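Local coordinates for protein nucleoporin 53 (PDB 3P3D) that probably serves as a structural constituent of the nuclear pore complex, this chain being the RNA recognition motif (RRM) domain of the longer protein, at residues A[64-69]-A[94-99]. Sequence-based numbering, arbitrary orientation.
Sequences WTKITY and IPYTKD
K66 and Y96 carry this contact by themselves, and it is a cation-pi pair. The ammonium of K66 sits over one face of the Y96 ring, with NZ 3.2 Å from the ring centroid and 6° off the normal. K66 NZ lies at similar distances from all six ring carbons, 3.3 Å from Y96 CG. The lysine chain runs extended to CE and bends only at its last torsion (chi4 74°), which swings NZ over the ring centre.

Methylene contacts add to the pair. K66 CE makes a CH-pi contact over the same face, and K66 CD packs 3.7 Å from Y96 CD1. A leucine in place of Y96 would probably leave the K66 ammonium without its aromatic partner and free to turn.

The opposite ring face carries the backbone N of K98, offset toward the rim. Both side chains also touch A9 of strand 9-13, which lies between strands 64-68 and 89-95 in the sheet. Y96 further touches V101 of helix 98-104, which T97 caps at its N-terminus. The pair thus joins strand 64-68 of the antiparallel RRM sheet to the short link between strand 89-95 and helix 98-104, a helix that follows the beta-alpha-beta-beta-alpha-beta core.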
loop_
_atom_site.group_PDB
_atom_site.type_symbol
_atom_site.label_atom_id
_atom_site.label_comp_id
_atom_site.label_asym_id
_atom_site.label_seq_id
_atom_site.Cartn_x
_atom_site.Cartn_y
_atom_site.Cartn_z
ATOM N N TRP A 64 -2.166 -3.459 -7.466
ATOM C CA TRP A 64 -2.387 -3.570 -6.020
ATOM C C TRP A 64 -1.126 -3.934 -5.261
ATOM O O TRP A 64 -0.279 -4.637 -5.780
ATOM C CB TRP A 64 -3.523 -4.562 -5.687
ATOM C CG TRP A 64 -3.179 -6.012 -5.872
ATOM C CD1 TRP A 64 -3.365 -6.770 -7.005
ATOM C CD2 TRP A 64 -2.596 -6.885 -4.899
ATOM N NE1 TRP A 64 -2.931 -8.051 -6.790
ATOM C CE2 TRP A 64 -2.456 -8.154 -5.507
ATOM C CE3 TRP A 64 -2.187 -6.722 -3.566
ATOM C CZ2 TRP A 64 -1.910 -9.254 -4.831
ATOM C CZ3 TRP A 64 -1.653 -7.812 -2.894
ATOM C CH2 TRP A 64 -1.518 -9.062 -3.526
ATOM N N THR A 65 -0.995 -3.429 -4.039
ATOM C CA THR A 65 0.108 -3.825 -3.180
ATOM C C THR A 65 -0.371 -3.950 -1.771
ATOM O O THR A 65 -1.235 -3.213 -1.331
ATOM C CB THR A 65 1.258 -2.787 -3.106
ATOM O OG1 THR A 65 1.539 -2.248 -4.400
ATOM C CG2 THR A 65 2.503 -3.447 -2.541
ATOM N N LYS A 66 0.240 -4.856 -1.043
ATOM C CA LYS A 66 0.086 -4.867 0.383
ATOM C C LYS A 66 1.151 -3.954 0.904
ATOM O O LYS A 66 2.235 -3.875 0.321
ATOM C CB LYS A 66 0.245 -6.280 0.902
ATOM C CG LYS A 66 0.189 -6.476 2.395
ATOM C CD LYS A 66 0.452 -7.974 2.656
ATOM C CE LYS A 66 1.031 -8.262 4.007
ATOM N NZ LYS A 66 -0.052 -8.094 5.010
ATOM N N ILE A 67 0.816 -3.223 1.968
ATOM C CA ILE A 67 1.765 -2.347 2.664
ATOM C C ILE A 67 1.588 -2.602 4.148
ATOM O O ILE A 67 0.482 -2.638 4.624
ATOM C CB ILE A 67 1.447 -0.852 2.410
ATOM C CG1 ILE A 67 1.492 -0.514 0.918
ATOM C CG2 ILE A 67 2.361 0.036 3.210
ATOM C CD1 ILE A 67 1.240 0.979 0.662
ATOM N N THR A 68 2.676 -2.745 4.879
ATOM C CA THR A 68 2.600 -3.099 6.272
ATOM C C THR A 68 3.353 -2.046 7.054
ATOM O O THR A 68 4.522 -1.772 6.762
ATOM C CB THR A 68 3.197 -4.515 6.500
ATOM O OG1 THR A 68 2.635 -5.402 5.527
ATOM C CG2 THR A 68 2.884 -5.069 7.925
ATOM N N TYR A 69 2.672 -1.463 8.045
ATOM C CA TYR A 69 3.244 -0.479 8.948
ATOM C C TYR A 69 3.719 -1.094 10.310
ATOM O O TYR A 69 3.523 -2.271 10.527
ATOM C CB TYR A 69 2.180 0.598 9.201
ATOM C CG TYR A 69 1.789 1.374 7.965
ATOM C CD1 TYR A 69 2.601 2.398 7.475
ATOM C CD2 TYR A 69 0.603 1.091 7.281
ATOM C CE1 TYR A 69 2.237 3.121 6.341
ATOM C CE2 TYR A 69 0.232 1.822 6.164
ATOM C CZ TYR A 69 1.060 2.829 5.698
ATOM O OH TYR A 69 0.708 3.512 4.556
ATOM N N ILE A 94 -7.937 -0.651 1.733
ATOM C CA ILE A 94 -8.722 -1.490 2.654
ATOM C C ILE A 94 -7.771 -2.214 3.574
ATOM O O ILE A 94 -6.602 -2.375 3.225
ATOM C CB ILE A 94 -9.620 -2.550 1.921
ATOM C CG1 ILE A 94 -8.816 -3.422 0.950
ATOM C CG2 ILE A 94 -10.739 -1.887 1.164
ATOM C CD1 ILE A 94 -9.572 -4.679 0.516
ATOM N N PRO A 95 -8.267 -2.668 4.742
ATOM C CA PRO A 95 -7.450 -3.516 5.580
ATOM C C PRO A 95 -7.047 -4.780 4.822
ATOM O O PRO A 95 -7.873 -5.367 4.113
ATOM C CB PRO A 95 -8.393 -3.870 6.720
ATOM C CG PRO A 95 -9.496 -2.874 6.647
ATOM C CD PRO A 95 -9.658 -2.640 5.226
ATOM N N TYR A 96 -5.790 -5.181 4.955
ATOM C CA TYR A 96 -5.342 -6.461 4.434
ATOM C C TYR A 96 -6.096 -7.640 5.069
ATOM O O TYR A 96 -6.387 -7.620 6.266
ATOM C CB TYR A 96 -3.848 -6.626 4.711
ATOM C CG TYR A 96 -3.363 -8.063 4.669
ATOM C CD1 TYR A 96 -3.052 -8.669 3.463
ATOM C CD2 TYR A 96 -3.209 -8.814 5.851
ATOM C CE1 TYR A 96 -2.607 -9.971 3.412
ATOM C CE2 TYR A 96 -2.763 -10.137 5.809
ATOM C CZ TYR A 96 -2.456 -10.702 4.581
ATOM O OH TYR A 96 -2.001 -11.999 4.491
ATOM N N THR A 97 -6.426 -8.639 4.258
ATOM C CA THR A 97 -6.874 -9.954 4.753
ATOM C C THR A 97 -6.242 -11.026 3.883
ATOM O O THR A 97 -6.065 -10.810 2.677
ATOM C CB THR A 97 -8.406 -10.162 4.677
ATOM O OG1 THR A 97 -8.822 -10.218 3.299
ATOM C CG2 THR A 97 -9.170 -9.085 5.425
ATOM N N LYS A 98 -5.919 -12.176 4.492
ATOM C CA LYS A 98 -5.331 -13.325 3.782
ATOM C C LYS A 98 -6.224 -13.746 2.650
ATOM O O LYS A 98 -5.751 -13.998 1.562
ATOM C CB LYS A 98 -5.125 -14.532 4.717
ATOM N N ASP A 99 -7.525 -13.798 2.911
ATOM C CA ASP A 99 -8.491 -14.235 1.907
ATOM C C ASP A 99 -8.387 -13.426 0.606
ATOM O O ASP A 99 -8.330 -13.999 -0.491
ATOM C CB ASP A 99 -9.910 -14.161 2.492
ATOM C CG ASP A 99 -11.001 -14.496 1.468
ATOM O OD1 ASP A 99 -10.883 -15.552 0.790
ATOM O OD2 ASP A 99 -11.975 -13.694 1.356
#